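Local structure of cell cycle serine/threonine-protein kinase CDC5/MSD2 (Saccharomyces cerevisiae, 6MF4) at residues E137-I142 with S153-S158; L133-E138 with E191-D196; K236-I241 with Y250-V255. The protein phosphorylates serine and threonine residues of cell-cycle proteins to promote mitotic exit, the chain described here being its polo-box domain. All blocks are in the same frame, centred on the assembly; numbering follows the deposited sequence.

Interaction 1 (E137-I142 with S153-S158); sequences EEFWYI and SHYLLS. With ZN (zinc ion), chain C.
E138 and H154 both bind the zinc ion from one face of an antiparallel hairpin, E138 through OE1 and H154 through NE2, which lies 2.1 Å from the metal. The carboxylate and imidazole planes stand 89° apart, and their short approach, OE1 to NE2, reflects shared metal binding. H194 supplies the third protein ligand.

Backbone hydrogen bonds tie F139 to Y155 and Y141 to S153, each pair twice. Just beyond the paired strands L157 N donates to E137 O. At this end the E137 side chain turns back: with CG anti to the backbone N (chi1 167°) and a bend at chi2, OE1 offers its syn lone pair to S158 OG at 3.0 Å and lies against L156 CB. An alanine in place of E137 would probably leave the S158 hydroxyl without this acceptor and take away the polar cover over L156 CB.

Among the aromatic contacts, the H154 ring turns its edge to the face of the W140 six-membered ring. On the other face of the sheet, Y155 CB sits over the F139 ring in a CH-pi contact, 3.6 Å from the centroid; the two ring planes are inclined by 25°, but the rings are displaced so far that they scarcely stack. L157 CD2 adds an apolar contact to F139, 3.5 Å from CD1, while Y141 CB lies at the edge of the Y155 ring.

W140 NE1 is hydrogen-bonded to D197 OD2, a partner outside the hairpin. The hairpin 138-145/149-156 closes one side of the six-stranded sheet, with 149-156 outermost; strand 129-132 pairs with 138-145, and L168 of helix 165-178 packs on F139 and L157.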
loop_
_atom_site.group_PDB
_atom_site.type_symbol
_atom_site.label_atom_id
_atom_site.label_comp_id
_atom_site.label_asym_id
_atom_site.label_seq_id
_atom_site.Cartn_x
_atom_site.Cartn_y
_atom_site.Cartn_z
ATOM N N GLU A 137 4.844 -11.592 -18.761
ATOM C CA GLU A 137 4.371 -12.917 -19.175
ATOM C C GLU A 137 3.334 -13.503 -18.216
ATOM O O GLU A 137 2.470 -14.273 -18.640
ATOM C CB GLU A 137 5.553 -13.892 -19.315
ATOM C CG GLU A 137 5.179 -15.386 -19.427
ATOM C CD GLU A 137 4.209 -15.713 -20.562
ATOM O OE1 GLU A 137 3.819 -16.895 -20.679
ATOM O OE2 GLU A 137 3.833 -14.807 -21.338
ATOM N N GLU A 138 3.413 -13.147 -16.937
ATOM C CA GLU A 138 2.478 -13.679 -15.945
ATOM C C GLU A 138 1.593 -12.585 -15.360
ATOM O O GLU A 138 2.008 -11.429 -15.257
ATOM C CB GLU A 138 3.233 -14.376 -14.810
ATOM C CG GLU A 138 4.180 -15.476 -15.268
ATOM C CD GLU A 138 4.426 -16.516 -14.193
ATOM O OE1 GLU A 138 4.478 -16.145 -13.001
ATOM O OE2 GLU A 138 4.562 -17.709 -14.538
ATOM N N PHE A 139 0.374 -12.952 -14.974
ATOM C CA PHE A 139 -0.475 -12.036 -14.222
ATOM C C PHE A 139 -1.375 -12.792 -13.256
ATOM O O PHE A 139 -1.634 -13.986 -13.425
ATOM C CB PHE A 139 -1.310 -11.149 -15.166
ATOM C CG PHE A 139 -2.426 -11.865 -15.881
ATOM C CD1 PHE A 139 -2.204 -12.478 -17.104
ATOM C CD2 PHE A 139 -3.707 -11.889 -15.350
ATOM C CE1 PHE A 139 -3.238 -13.117 -17.778
ATOM C CE2 PHE A 139 -4.741 -12.527 -16.016
ATOM C CZ PHE A 139 -4.502 -13.151 -17.228
ATOM N N TRP A 140 -1.808 -12.076 -12.222
ATOM C CA TRP A 140 -2.825 -12.544 -11.290
ATOM C C TRP A 140 -4.155 -11.875 -11.584
ATOM O O TRP A 140 -4.201 -10.668 -11.802
ATOM C CB TRP A 140 -2.451 -12.225 -9.842
ATOM C CG TRP A 140 -1.241 -12.896 -9.315
ATOM C CD1 TRP A 140 0.006 -12.357 -9.186
ATOM C CD2 TRP A 140 -1.155 -14.232 -8.812
ATOM N NE1 TRP A 140 0.864 -13.276 -8.636
ATOM C CE2 TRP A 140 0.178 -14.438 -8.400
ATOM C CE3 TRP A 140 -2.074 -15.277 -8.668
ATOM C CZ2 TRP A 140 0.614 -15.644 -7.857
ATOM C CZ3 TRP A 140 -1.639 -16.476 -8.124
ATOM C CH2 TRP A 140 -0.307 -16.648 -7.724
ATOM N N TYR A 141 -5.229 -12.659 -11.582
ATOM C CA TYR A 141 -6.580 -12.109 -11.538
ATOM C C TYR A 141 -7.104 -12.250 -10.117
ATOM O O TYR A 141 -7.217 -13.359 -9.595
ATOM C CB TYR A 141 -7.509 -12.811 -12.525
ATOM C CG TYR A 141 -8.936 -12.312 -12.442
ATOM C CD1 TYR A 141 -9.246 -10.993 -12.734
ATOM C CD2 TYR A 141 -9.970 -13.160 -12.071
ATOM C CE1 TYR A 141 -10.548 -10.529 -12.657
ATOM C CE2 TYR A 141 -11.275 -12.707 -11.994
ATOM C CZ TYR A 141 -11.556 -11.392 -12.288
ATOM O OH TYR A 141 -12.851 -10.932 -12.213
ATOM N N ILE A 142 -7.400 -11.115 -9.492
ATOM C CA ILE A 142 -7.787 -11.078 -8.088
ATOM C C ILE A 142 -9.246 -10.666 -7.951
ATOM O O ILE A 142 -9.651 -9.607 -8.428
ATOM C CB ILE A 142 -6.902 -10.109 -7.293
ATOM C CG1 ILE A 142 -5.431 -10.504 -7.442
ATOM C CG2 ILE A 142 -7.287 -10.122 -5.824
ATOM C CD1 ILE A 142 -4.467 -9.402 -7.132
ATOM N N SER A 153 -5.870 -15.875 -8.878
ATOM C CA SER A 153 -5.652 -16.937 -9.851
ATOM C C SER A 153 -4.485 -16.586 -10.771
ATOM O O SER A 153 -4.418 -15.487 -11.318
ATOM C CB SER A 153 -6.916 -17.180 -10.674
ATOM O OG SER A 153 -7.904 -17.827 -9.897
ATOM N N HIS A 154 -3.588 -17.552 -10.940
ATOM C CA HIS A 154 -2.352 -17.401 -11.705
ATOM C C HIS A 154 -2.579 -17.673 -13.193
ATOM O O HIS A 154 -3.088 -18.734 -13.556
ATOM C CB HIS A 154 -1.310 -18.365 -11.122
ATOM C CG HIS A 154 0.038 -18.298 -11.772
ATOM N ND1 HIS A 154 0.269 -18.732 -13.056
ATOM C CD2 HIS A 154 1.238 -17.900 -11.285
ATOM C CE1 HIS A 154 1.551 -18.583 -13.347
ATOM N NE2 HIS A 154 2.161 -18.084 -12.286
ATOM N N TYR A 155 -2.206 -16.719 -14.048
ATOM C CA TYR A 155 -2.341 -16.878 -15.501
ATOM C C TYR A 155 -1.098 -16.453 -16.272
ATOM O O TYR A 155 -0.258 -15.713 -15.764
ATOM C CB TYR A 155 -3.528 -16.069 -16.024
ATOM C CG TYR A 155 -4.872 -16.610 -15.615
ATOM C CD1 TYR A 155 -5.396 -17.749 -16.210
ATOM C CD2 TYR A 155 -5.622 -15.978 -14.639
ATOM C CE1 TYR A 155 -6.626 -18.245 -15.837
ATOM C CE2 TYR A 155 -6.851 -16.464 -14.260
ATOM C CZ TYR A 155 -7.350 -17.597 -14.863
ATOM O OH TYR A 155 -8.579 -18.082 -14.484
ATOM N N LEU A 156 -1.008 -16.932 -17.513
ATOM C CA LEU A 156 -0.005 -16.478 -18.468
ATOM C C LEU A 156 -0.669 -15.615 -19.530
ATOM O O LEU A 156 -1.756 -15.946 -20.008
ATOM C CB LEU A 156 0.694 -17.666 -19.133
ATOM C CG LEU A 156 1.275 -18.743 -18.219
ATOM C CD1 LEU A 156 1.922 -19.841 -19.051
ATOM C CD2 LEU A 156 2.278 -18.150 -17.245
ATOM N N LEU A 157 -0.019 -14.517 -19.909
ATOM C CA LEU A 157 -0.548 -13.652 -20.959
ATOM C C LEU A 157 -0.666 -14.424 -22.268
ATOM O O LEU A 157 -1.571 -14.177 -23.064
ATOM C CB LEU A 157 0.341 -12.420 -21.152
ATOM C CG LEU A 157 0.309 -11.370 -20.037
ATOM C CD1 LEU A 157 1.391 -10.323 -20.252
ATOM C CD2 LEU A 157 -1.054 -10.705 -19.956
ATOM N N SER A 158 0.245 -15.372 -22.474
ATOM C CA SER A 158 0.253 -16.189 -23.684
ATOM C C SER A 158 -0.888 -17.210 -23.696
ATOM O O SER A 158 -1.230 -17.753 -24.746
ATOM C CB SER A 158 1.593 -16.912 -23.821
ATOM O OG SER A 158 1.807 -17.800 -22.736
HETATM ZN ZN ZN C . 4.117 -17.615 -11.730
#

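Interaction 2 (L133-E138 with E191-D196); sequences LADAEE and EEYHKD. With ZN (zinc ion), chain C.
L133 to A136 form a type I beta turn, closed by A136 N bonding to L133 O, and this turn meets the irregular loop 191-196 through side chains. D135 and Y193 form the one direct hydrogen bond between the segments: with Y193 CG anti to its backbone N (chi1 -161°), the ring extends to the turn and OH donates to the anti lone pair of D135 OD2 at 2.6 Å, carboxylate and phenol ring only 11° from coplanar. OD1 accepts from E137 N at 2.8 Å and from E138 N at 3.0 Å, both on the same face of the carboxylate. Three bonds thus hold the D135 carboxylate, which ties down the backbone of the metal ligand E138.

H194 makes the second link between the loops. Its NE2 binds the zinc ion at 2.0 Å, and its ring is nearly coplanar with the E138 carboxylate, whose OE1 lies at the ring edge. ND1 is hydrogen-bonded to D197 OD2, consistent with its acting as donor; held at both nitrogens, the ring has its rotation set. L133 CD2 touches both rings, at the edge of H194, 3.6 Å from CE1, and 3.7 Å from Y193 CE2.

The Asx turn at D135 lies beside a zinc site of two histidines and a glutamate, with H154 as the remaining protein ligand, that joins a loop of polo box 1 to the linker before strand 200-205.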
loop_
_atom_site.group_PDB
_atom_site.type_symbol
_atom_site.label_atom_id
_atom_site.label_comp_id
_atom_site.label_asym_id
_atom_site.label_seq_id
_atom_site.Cartn_x
_atom_site.Cartn_y
_atom_site.Cartn_z
ATOM N N LEU A 133 2.686 -8.883 -13.831
ATOM C CA LEU A 133 4.063 -8.941 -13.353
ATOM C C LEU A 133 4.997 -8.239 -14.326
ATOM O O LEU A 133 4.715 -8.126 -15.519
ATOM C CB LEU A 133 4.519 -10.385 -13.133
ATOM C CG LEU A 133 4.149 -10.967 -11.767
ATOM C CD1 LEU A 133 2.682 -11.321 -11.722
ATOM C CD2 LEU A 133 5.000 -12.179 -11.434
ATOM N N ALA A 134 6.112 -7.758 -13.793
ATOM C CA ALA A 134 7.073 -6.993 -14.567
ATOM C C ALA A 134 7.673 -7.811 -15.708
ATOM O O ALA A 134 8.213 -7.251 -16.659
ATOM C CB ALA A 134 8.173 -6.481 -13.655
ATOM N N ASP A 135 7.578 -9.133 -15.618
ATOM C CA ASP A 135 8.164 -9.993 -16.643
ATOM C C ASP A 135 7.361 -9.957 -17.944
ATOM O O ASP A 135 7.804 -10.474 -18.970
ATOM C CB ASP A 135 8.295 -11.433 -16.132
ATOM C CG ASP A 135 6.975 -12.028 -15.661
ATOM O OD1 ASP A 135 5.901 -11.626 -16.151
ATOM O OD2 ASP A 135 7.021 -12.940 -14.810
ATOM N N ALA A 136 6.187 -9.333 -17.899
ATOM C CA ALA A 136 5.316 -9.220 -19.065
ATOM C C ALA A 136 4.914 -10.583 -19.625
ATOM O O ALA A 136 4.667 -10.711 -20.824
ATOM C CB ALA A 136 5.993 -8.387 -20.158
ATOM N N GLU A 137 4.844 -11.592 -18.761
ATOM C CA GLU A 137 4.371 -12.917 -19.175
ATOM C C GLU A 137 3.334 -13.503 -18.216
ATOM O O GLU A 137 2.470 -14.273 -18.640
ATOM C CB GLU A 137 5.553 -13.892 -19.315
ATOM C CG GLU A 137 5.179 -15.386 -19.427
ATOM C CD GLU A 137 4.209 -15.713 -20.562
ATOM O OE1 GLU A 137 3.819 -16.895 -20.679
ATOM O OE2 GLU A 137 3.833 -14.807 -21.338
ATOM N N GLU A 138 3.413 -13.147 -16.937
ATOM C CA GLU A 138 2.478 -13.679 -15.945
ATOM C C GLU A 138 1.593 -12.585 -15.360
ATOM O O GLU A 138 2.008 -11.429 -15.257
ATOM C CB GLU A 138 3.233 -14.376 -14.810
ATOM C CG GLU A 138 4.180 -15.476 -15.268
ATOM C CD GLU A 138 4.426 -16.516 -14.193
ATOM O OE1 GLU A 138 4.478 -16.145 -13.001
ATOM O OE2 GLU A 138 4.562 -17.709 -14.538
ATOM N N GLU A 191 5.379 -20.190 -3.779
ATOM C CA GLU A 191 6.407 -20.341 -4.808
ATOM C C GLU A 191 7.397 -19.189 -4.688
ATOM O O GLU A 191 7.010 -18.070 -4.351
ATOM C CB GLU A 191 5.791 -20.378 -6.210
ATOM C CG GLU A 191 5.557 -21.782 -6.759
ATOM C CD GLU A 191 6.779 -22.342 -7.470
ATOM O OE1 GLU A 191 7.090 -21.871 -8.583
ATOM O OE2 GLU A 191 7.432 -23.246 -6.914
ATOM N N GLU A 192 8.670 -19.463 -4.955
ATOM C CA GLU A 192 9.724 -18.468 -4.760
ATOM C C GLU A 192 9.492 -17.191 -5.567
ATOM O O GLU A 192 9.751 -16.085 -5.089
ATOM C CB GLU A 192 11.089 -19.057 -5.122
ATOM C CG GLU A 192 11.673 -19.976 -4.054
ATOM C CD GLU A 192 11.134 -21.397 -4.113
ATOM O OE1 GLU A 192 10.362 -21.719 -5.045
ATOM O OE2 GLU A 192 11.494 -22.195 -3.220
ATOM N N TYR A 193 8.982 -17.352 -6.781
ATOM C CA TYR A 193 8.783 -16.237 -7.700
ATOM C C TYR A 193 7.651 -15.308 -7.261
ATOM O O TYR A 193 7.563 -14.177 -7.742
ATOM C CB TYR A 193 8.496 -16.784 -9.101
ATOM C CG TYR A 193 8.692 -15.813 -10.248
ATOM C CD1 TYR A 193 9.953 -15.312 -10.558
ATOM C CD2 TYR A 193 7.624 -15.437 -11.055
ATOM C CE1 TYR A 193 10.138 -14.443 -11.620
ATOM C CE2 TYR A 193 7.801 -14.572 -12.124
ATOM C CZ TYR A 193 9.058 -14.082 -12.402
ATOM O OH TYR A 193 9.235 -13.214 -13.453
ATOM N N HIS A 194 6.810 -15.777 -6.338
ATOM C CA HIS A 194 5.578 -15.069 -5.982
ATOM C C HIS A 194 5.432 -14.739 -4.501
ATOM O O HIS A 194 4.477 -14.070 -4.111
ATOM C CB HIS A 194 4.366 -15.895 -6.411
ATOM C CG HIS A 194 4.218 -16.006 -7.894
ATOM N ND1 HIS A 194 4.067 -14.908 -8.706
ATOM C CD2 HIS A 194 4.204 -17.088 -8.709
ATOM C CE1 HIS A 194 3.965 -15.305 -9.965
ATOM N NE2 HIS A 194 4.049 -16.621 -9.990
ATOM N N LYS A 195 6.366 -15.187 -3.673
ATOM C CA LYS A 195 6.139 -15.150 -2.232
ATOM C C LYS A 195 6.092 -13.722 -1.688
ATOM O O LYS A 195 5.506 -13.485 -0.633
ATOM C CB LYS A 195 7.206 -15.968 -1.502
ATOM C CG LYS A 195 8.553 -15.299 -1.355
ATOM C CD LYS A 195 9.540 -16.286 -0.766
ATOM C CE LYS A 195 10.879 -15.652 -0.465
ATOM N NZ LYS A 195 11.888 -16.693 -0.115
ATOM N N ASP A 196 6.674 -12.776 -2.421
ATOM C CA ASP A 196 6.666 -11.369 -2.018
ATOM C C ASP A 196 5.683 -10.543 -2.847
ATOM O O ASP A 196 5.732 -9.314 -2.828
ATOM C CB ASP A 196 8.071 -10.769 -2.135
ATOM C CG ASP A 196 9.020 -11.281 -1.062
ATOM O OD1 ASP A 196 8.581 -11.449 0.096
ATOM O OD2 ASP A 196 10.207 -11.509 -1.376
HETATM ZN ZN ZN C . 4.117 -17.615 -11.730
#

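Interaction 3 (K236-I241 with Y250-V255); sequences KLVTYI and YPLVEV
V238 has CG1 between its backbone N and carbonyl carbon (chi1 54°), which directs this methyl to the start of the helix, 3.7 Å from V255 CG2; V255 holds CG2 anti to its carbonyl carbon. The two valine side chains cross at about a right angle. L252, with CG anti to the backbone N (chi1 176°), adds its CD1 at 4.1 Å from the same V238 methyl.

The backbones pair as antiparallel strands at V238 and Y250, which exchange two hydrogen bonds, V238 N to Y250 O and Y250 N to V238 O. The pairing then runs on into the helix: L252 N donates to K236 O at 2.8 Å, almost straight at 174° but from above the carbonyl plane. A water that donates to K236 O also accepts from V253 N, so the carbonyl is linked to the first turn directly and through water. P251 occupies the N-cap position.

At the other edge of strand 237-241, S232 on the neighbouring strand stands opposite both K236 and L237, a classic beta bulge. The hairpin 237-241/247-251 lies at the edge of the sheet that carries polo box 2, with 247-251 outermost, while L252 reaches I73 and A76 of helix 56-82 and, with V255, F269 of helix 269-283.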
loop_
_atom_site.group_PDB
_atom_site.type_symbol
_atom_site.label_atom_id
_atom_site.label_comp_id
_atom_site.label_asym_id
_atom_site.label_seq_id
_atom_site.Cartn_x
_atom_site.Cartn_y
_atom_site.Cartn_z
ATOM N N LYS A 236 5.817 -0.486 13.149
ATOM C CA LYS A 236 7.123 -0.407 13.806
ATOM C C LYS A 236 8.207 0.217 12.931
ATOM O O LYS A 236 9.209 0.710 13.446
ATOM C CB LYS A 236 7.580 -1.797 14.242
ATOM C CG LYS A 236 6.734 -2.416 15.333
ATOM C CD LYS A 236 7.385 -3.684 15.848
ATOM C CE LYS A 236 6.366 -4.763 16.147
ATOM N NZ LYS A 236 5.643 -5.202 14.921
ATOM N N LEU A 237 8.011 0.186 11.617
ATOM C CA LEU A 237 8.994 0.718 10.677
ATOM C C LEU A 237 8.402 1.855 9.863
ATOM O O LEU A 237 7.244 1.789 9.448
ATOM C CB LEU A 237 9.497 -0.373 9.730
ATOM C CG LEU A 237 10.300 -1.527 10.325
ATOM C CD1 LEU A 237 10.508 -2.594 9.267
ATOM C CD2 LEU A 237 11.638 -1.039 10.865
ATOM N N VAL A 238 9.201 2.894 9.645
ATOM C CA VAL A 238 8.824 3.974 8.748
ATOM C C VAL A 238 9.868 4.082 7.645
ATOM O O VAL A 238 11.075 4.049 7.899
ATOM C CB VAL A 238 8.679 5.326 9.487
ATOM C CG1 VAL A 238 9.942 5.667 10.269
ATOM C CG2 VAL A 238 8.328 6.444 8.505
ATOM N N THR A 239 9.384 4.177 6.415
ATOM C CA THR A 239 10.248 4.326 5.258
ATOM C C THR A 239 9.995 5.699 4.676
ATOM O O THR A 239 8.867 6.034 4.312
ATOM C CB THR A 239 9.987 3.233 4.203
ATOM O OG1 THR A 239 10.310 1.954 4.758
ATOM C CG2 THR A 239 10.829 3.462 2.953
ATOM N N TYR A 240 11.045 6.504 4.618
ATOM C CA TYR A 240 10.933 7.826 4.049
ATOM C C TYR A 240 11.406 7.785 2.612
ATOM O O TYR A 240 12.451 7.214 2.300
ATOM C CB TYR A 240 11.735 8.847 4.850
ATOM C CG TYR A 240 11.780 10.197 4.178
ATOM C CD1 TYR A 240 10.726 11.090 4.303
ATOM C CD2 TYR A 240 12.869 10.571 3.408
ATOM C CE1 TYR A 240 10.760 12.321 3.684
ATOM C CE2 TYR A 240 12.912 11.798 2.787
ATOM C CZ TYR A 240 11.857 12.669 2.928
ATOM O OH TYR A 240 11.912 13.890 2.303
ATOM N N ILE A 241 10.609 8.384 1.740
ATOM C CA ILE A 241 10.947 8.499 0.335
ATOM C C ILE A 241 11.017 9.985 0.002
ATOM O O ILE A 241 10.005 10.681 0.025
ATOM C CB ILE A 241 9.914 7.796 -0.558
ATOM C CG1 ILE A 241 9.708 6.343 -0.110
ATOM C CG2 ILE A 241 10.338 7.855 -2.016
ATOM C CD1 ILE A 241 8.283 5.852 -0.268
ATOM N N TYR A 250 13.667 3.254 8.788
ATOM C CA TYR A 250 14.067 3.340 10.188
ATOM C C TYR A 250 13.023 2.707 11.096
ATOM O O TYR A 250 11.842 2.660 10.744
ATOM C CB TYR A 250 14.255 4.798 10.618
ATOM C CG TYR A 250 15.188 5.609 9.754
ATOM C CD1 TYR A 250 14.720 6.270 8.627
ATOM C CD2 TYR A 250 16.533 5.732 10.077
ATOM C CE1 TYR A 250 15.567 7.022 7.838
ATOM C CE2 TYR A 250 17.388 6.482 9.294
ATOM C CZ TYR A 250 16.900 7.125 8.177
ATOM O OH TYR A 250 17.753 7.870 7.393
ATOM N N PRO A 251 13.450 2.226 12.278
ATOM C CA PRO A 251 12.454 1.976 13.320
ATOM C C PRO A 251 11.745 3.278 13.656
ATOM O O PRO A 251 12.411 4.301 13.801
ATOM C CB PRO A 251 13.286 1.465 14.502
ATOM C CG PRO A 251 14.543 0.944 13.887
ATOM C CD PRO A 251 14.804 1.821 12.698
ATOM N N LEU A 252 10.422 3.250 13.762
ATOM C CA LEU A 252 9.665 4.467 14.008
ATOM C C LEU A 252 10.094 5.128 15.317
ATOM O O LEU A 252 10.213 6.348 15.392
ATOM C CB LEU A 252 8.166 4.164 14.032
ATOM C CG LEU A 252 7.232 5.329 14.369
ATOM C CD1 LEU A 252 7.448 6.506 13.426
ATOM C CD2 LEU A 252 5.779 4.871 14.323
ATOM N N VAL A 253 10.330 4.319 16.342
ATOM C CA VAL A 253 10.682 4.854 17.652
ATOM C C VAL A 253 12.007 5.617 17.578
ATOM O O VAL A 253 12.202 6.601 18.287
ATOM C CB VAL A 253 10.761 3.731 18.717
ATOM C CG1 VAL A 253 11.874 2.740 18.396
ATOM C CG2 VAL A 253 10.940 4.329 20.111
ATOM N N GLU A 254 12.900 5.179 16.696
ATOM C CA GLU A 254 14.171 5.866 16.487
ATOM C C GLU A 254 13.967 7.249 15.862
ATOM O O GLU A 254 14.655 8.207 16.220
ATOM C CB GLU A 254 15.090 5.018 15.603
ATOM C CG GLU A 254 16.422 5.679 15.264
ATOM C CD GLU A 254 17.300 4.810 14.377
ATOM O OE1 GLU A 254 18.093 5.372 13.591
ATOM O OE2 GLU A 254 17.202 3.566 14.467
ATOM N N VAL A 255 13.023 7.351 14.932
ATOM C CA VAL A 255 12.714 8.629 14.297
ATOM C C VAL A 255 12.051 9.565 15.299
ATOM O O VAL A 255 12.305 10.768 15.295
ATOM C CB VAL A 255 11.795 8.446 13.062
ATOM C CG1 VAL A 255 11.301 9.791 12.535
ATOM C CG2 VAL A 255 12.528 7.693 11.967
HETATM O O HOH W 1 9.629 1.332 16.207
#

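In the fold
Interactions 1 and 2 share E137 and E138 and meet at the zinc ion, their centres about 9 Å apart: one holds the last hairpin of the polo box 1 sheet, the other joins the turn leading into that hairpin to a loop distant in sequence. Interaction 3 lies in polo box 2, its centre about 34 Å from that of interaction 1. Interaction 1 is a surface contact mixing strand pairing, aromatic packing and metal binding; interaction 2, partly buried, has no strand pairing and relies on polar side chains and the metal, with one leucine packed against two rings. Interaction 3, also partly buried, combines strand pairing with aliphatic packing where a hairpin passes into a helix.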